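Local coordinates for capsid protein VP1 (Human polyomavirus 12, PDB 6Y5Z), which builds the pentameric capsomers of the viral capsid, which probably has T=7 icosahedral symmetry, and serves in attachment to host cells, at the interface of chains A and B. Sequence-based numbering; all coordinates share one arbitrary frame. Chains: chain A/B, Capsid protein VP1.

The interface of chains A and B. Residues chain A 27-28, 35, 37-42, 260; chain B 163-164, 166-167.
Within the VP1 pentamer, the 3-10 helix 163-166 of one subunit, with the cysteine that follows it, docks against a loop of its neighbour running from A:Glu35 to A:Phe42. Gripping is concentrated at B:Gln166, used at both ends. Its chain extends beyond CG (chi2 169°), carrying the amide to the turn of chain A. There B:Gln166 NE2 donates to the backbone carbonyl A:Tyr40 O at 2.9 Å, in the carbonyl plane on a lone pair. B:Gln166 NE2 also reaches A:Thr38 O at 3.0 Å, but from above that carbonyl plane. Both acceptors lie close to the amide plane, so the pair should fix its rotation. At the other end, the backbone oxygen B:Gln166 O is held end-on by the guanidinium of A:Arg260, NH1 at 3.0 Å and NH2 at 2.9 Å; NH1 sits on a lone pair, whereas NH2 stands above the carbonyl plane. A:Arg260 bends at chi2 (57°), and its guanidinium has A:Phe42 CE1 over one face. A:Arg260 NH2 also donates to A:Gly41 O at 3.2 Å, tying the clamp to the loop.

B:Cys167 supplies the apolar part. B:Cys167 SG, anti to its own carbonyl carbon (chi1 -60°), lies over one face of the A:Tyr40 ring toward the rim, 3.6 Å from A:Tyr40 CE2, and also touches A:Gly41 CA and A:Pro28 CG. A:Glu35 CA covers the centre of the opposite face, so the ring is sandwiched between the partner's sulfur and its own loop. A:Glu35 and B:Lys164 run side by side in the same direction; the modelled lysine stops at B:Lys164 CE, 3.6 Å from the carboxylate oxygen A:Glu35 OE2, so the coordinates do not establish a salt bridge. On chain A, the arginine comes from strand 257-261, while A:Asn27 and A:Pro28 directly follow strand 19-26, so the patch joins loop and strand-end elements to the neighbour's short helix.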
# COMPACT_ATOMS: atom_id res chain seq x y z
N ASN A 27 -20.79 9.80 -19.01
CA ASN A 27 -21.40 10.18 -17.72
C ASN A 27 -21.79 8.94 -16.94
O ASN A 27 -22.20 7.91 -17.49
CB ASN A 27 -22.58 11.11 -17.94
CG ASN A 27 -22.09 12.52 -18.20
OD1 ASN A 27 -21.17 12.96 -17.53
ND2 ASN A 27 -22.67 13.20 -19.18
N PRO A 28 -21.71 9.03 -15.60
CA PRO A 28 -22.08 7.91 -14.74
C PRO A 28 -23.59 7.66 -14.76
O PRO A 28 -24.37 8.56 -15.03
CB PRO A 28 -21.65 8.35 -13.35
CG PRO A 28 -21.70 9.85 -13.39
CD PRO A 28 -21.34 10.22 -14.83
N GLU A 35 -30.38 13.59 -16.98
CA GLU A 35 -29.56 14.80 -16.81
C GLU A 35 -30.41 16.01 -16.37
O GLU A 35 -29.81 17.03 -15.99
CB GLU A 35 -28.77 15.07 -18.09
CG GLU A 35 -29.65 15.62 -19.18
CD GLU A 35 -28.93 15.89 -20.48
OE1 GLU A 35 -29.57 16.43 -21.40
OE2 GLU A 35 -27.72 15.59 -20.57
N ASN A 37 -32.75 15.70 -13.90
CA ASN A 37 -33.12 15.39 -12.51
C ASN A 37 -32.11 16.03 -11.56
O ASN A 37 -30.91 15.88 -11.78
CB ASN A 37 -33.25 13.88 -12.32
CG ASN A 37 -33.87 13.50 -10.99
OD1 ASN A 37 -33.32 13.76 -9.92
ND2 ASN A 37 -35.03 12.87 -11.07
N THR A 38 -32.56 16.66 -10.48
CA THR A 38 -31.72 17.38 -9.50
C THR A 38 -30.68 16.44 -8.85
O THR A 38 -29.70 16.97 -8.29
CB THR A 38 -32.64 18.06 -8.48
OG1 THR A 38 -31.91 19.02 -7.74
CG2 THR A 38 -33.30 17.08 -7.53
N TRP A 39 -30.87 15.11 -8.89
CA TRP A 39 -29.92 14.14 -8.27
C TRP A 39 -29.12 13.39 -9.34
O TRP A 39 -28.56 12.35 -9.03
CB TRP A 39 -30.64 13.19 -7.30
CG TRP A 39 -30.98 13.87 -6.02
CD1 TRP A 39 -32.19 14.38 -5.63
CD2 TRP A 39 -30.06 14.20 -4.97
NE1 TRP A 39 -32.06 15.02 -4.42
CE2 TRP A 39 -30.78 14.88 -3.97
CE3 TRP A 39 -28.70 13.95 -4.77
CZ2 TRP A 39 -30.16 15.32 -2.80
CZ3 TRP A 39 -28.09 14.41 -3.63
CH2 TRP A 39 -28.82 15.07 -2.64
N TYR A 40 -29.00 13.95 -10.55
CA TYR A 40 -28.18 13.32 -11.62
C TYR A 40 -26.76 13.06 -11.09
O TYR A 40 -26.18 13.94 -10.49
CB TYR A 40 -28.15 14.25 -12.82
CG TYR A 40 -27.48 13.74 -14.06
CD1 TYR A 40 -27.78 12.49 -14.59
CD2 TYR A 40 -26.64 14.58 -14.79
CE1 TYR A 40 -27.24 12.07 -15.79
CE2 TYR A 40 -26.08 14.15 -15.98
CZ TYR A 40 -26.37 12.90 -16.47
OH TYR A 40 -25.84 12.49 -17.67
N GLY A 41 -26.23 11.88 -11.36
CA GLY A 41 -24.87 11.51 -10.89
C GLY A 41 -24.89 10.76 -9.58
O GLY A 41 -23.82 10.40 -9.06
N PHE A 42 -26.08 10.56 -9.03
CA PHE A 42 -26.33 9.83 -7.78
C PHE A 42 -27.39 8.77 -8.04
O PHE A 42 -28.10 8.81 -9.04
CB PHE A 42 -26.86 10.76 -6.70
CG PHE A 42 -25.95 11.87 -6.26
CD1 PHE A 42 -25.74 12.99 -7.06
CD2 PHE A 42 -25.31 11.79 -5.03
CE1 PHE A 42 -24.94 14.04 -6.62
CE2 PHE A 42 -24.51 12.85 -4.59
CZ PHE A 42 -24.33 13.97 -5.39
N ARG A 260 -22.78 7.62 -5.30
CA ARG A 260 -22.22 8.78 -6.04
C ARG A 260 -21.20 8.25 -7.02
O ARG A 260 -20.29 7.50 -6.59
CB ARG A 260 -21.60 9.79 -5.08
CG ARG A 260 -20.84 10.95 -5.73
CD ARG A 260 -21.69 11.76 -6.70
NE ARG A 260 -21.07 13.01 -7.11
CZ ARG A 260 -21.34 13.68 -8.22
NH1 ARG A 260 -20.74 14.83 -8.46
NH2 ARG A 260 -22.19 13.19 -9.11
N ALA B 163 -28.40 20.56 -13.34
CA ALA B 163 -28.04 19.25 -12.76
C ALA B 163 -26.95 18.59 -13.63
O ALA B 163 -26.19 17.76 -13.11
CB ALA B 163 -29.27 18.40 -12.64
N LYS B 164 -26.81 18.96 -14.90
CA LYS B 164 -25.72 18.41 -15.75
C LYS B 164 -24.34 18.64 -15.10
O LYS B 164 -23.41 17.85 -15.33
CB LYS B 164 -25.74 19.05 -17.14
CG LYS B 164 -26.99 18.78 -17.97
CD LYS B 164 -26.96 19.45 -19.34
CE LYS B 164 -26.07 18.75 -20.34
N GLN B 166 -23.42 18.16 -12.23
CA GLN B 166 -23.09 17.09 -11.26
C GLN B 166 -22.37 15.94 -11.98
O GLN B 166 -21.78 15.09 -11.28
CB GLN B 166 -24.36 16.63 -10.54
CG GLN B 166 -24.76 17.67 -9.51
CD GLN B 166 -26.12 17.54 -8.88
OE1 GLN B 166 -26.53 18.44 -8.16
NE2 GLN B 166 -26.84 16.46 -9.14
N CYS B 167 -22.45 15.89 -13.31
CA CYS B 167 -21.67 14.95 -14.16
C CYS B 167 -20.78 15.81 -15.08
O CYS B 167 -20.20 16.78 -14.58
CB CYS B 167 -22.61 13.98 -14.87
SG CYS B 167 -23.58 12.96 -13.72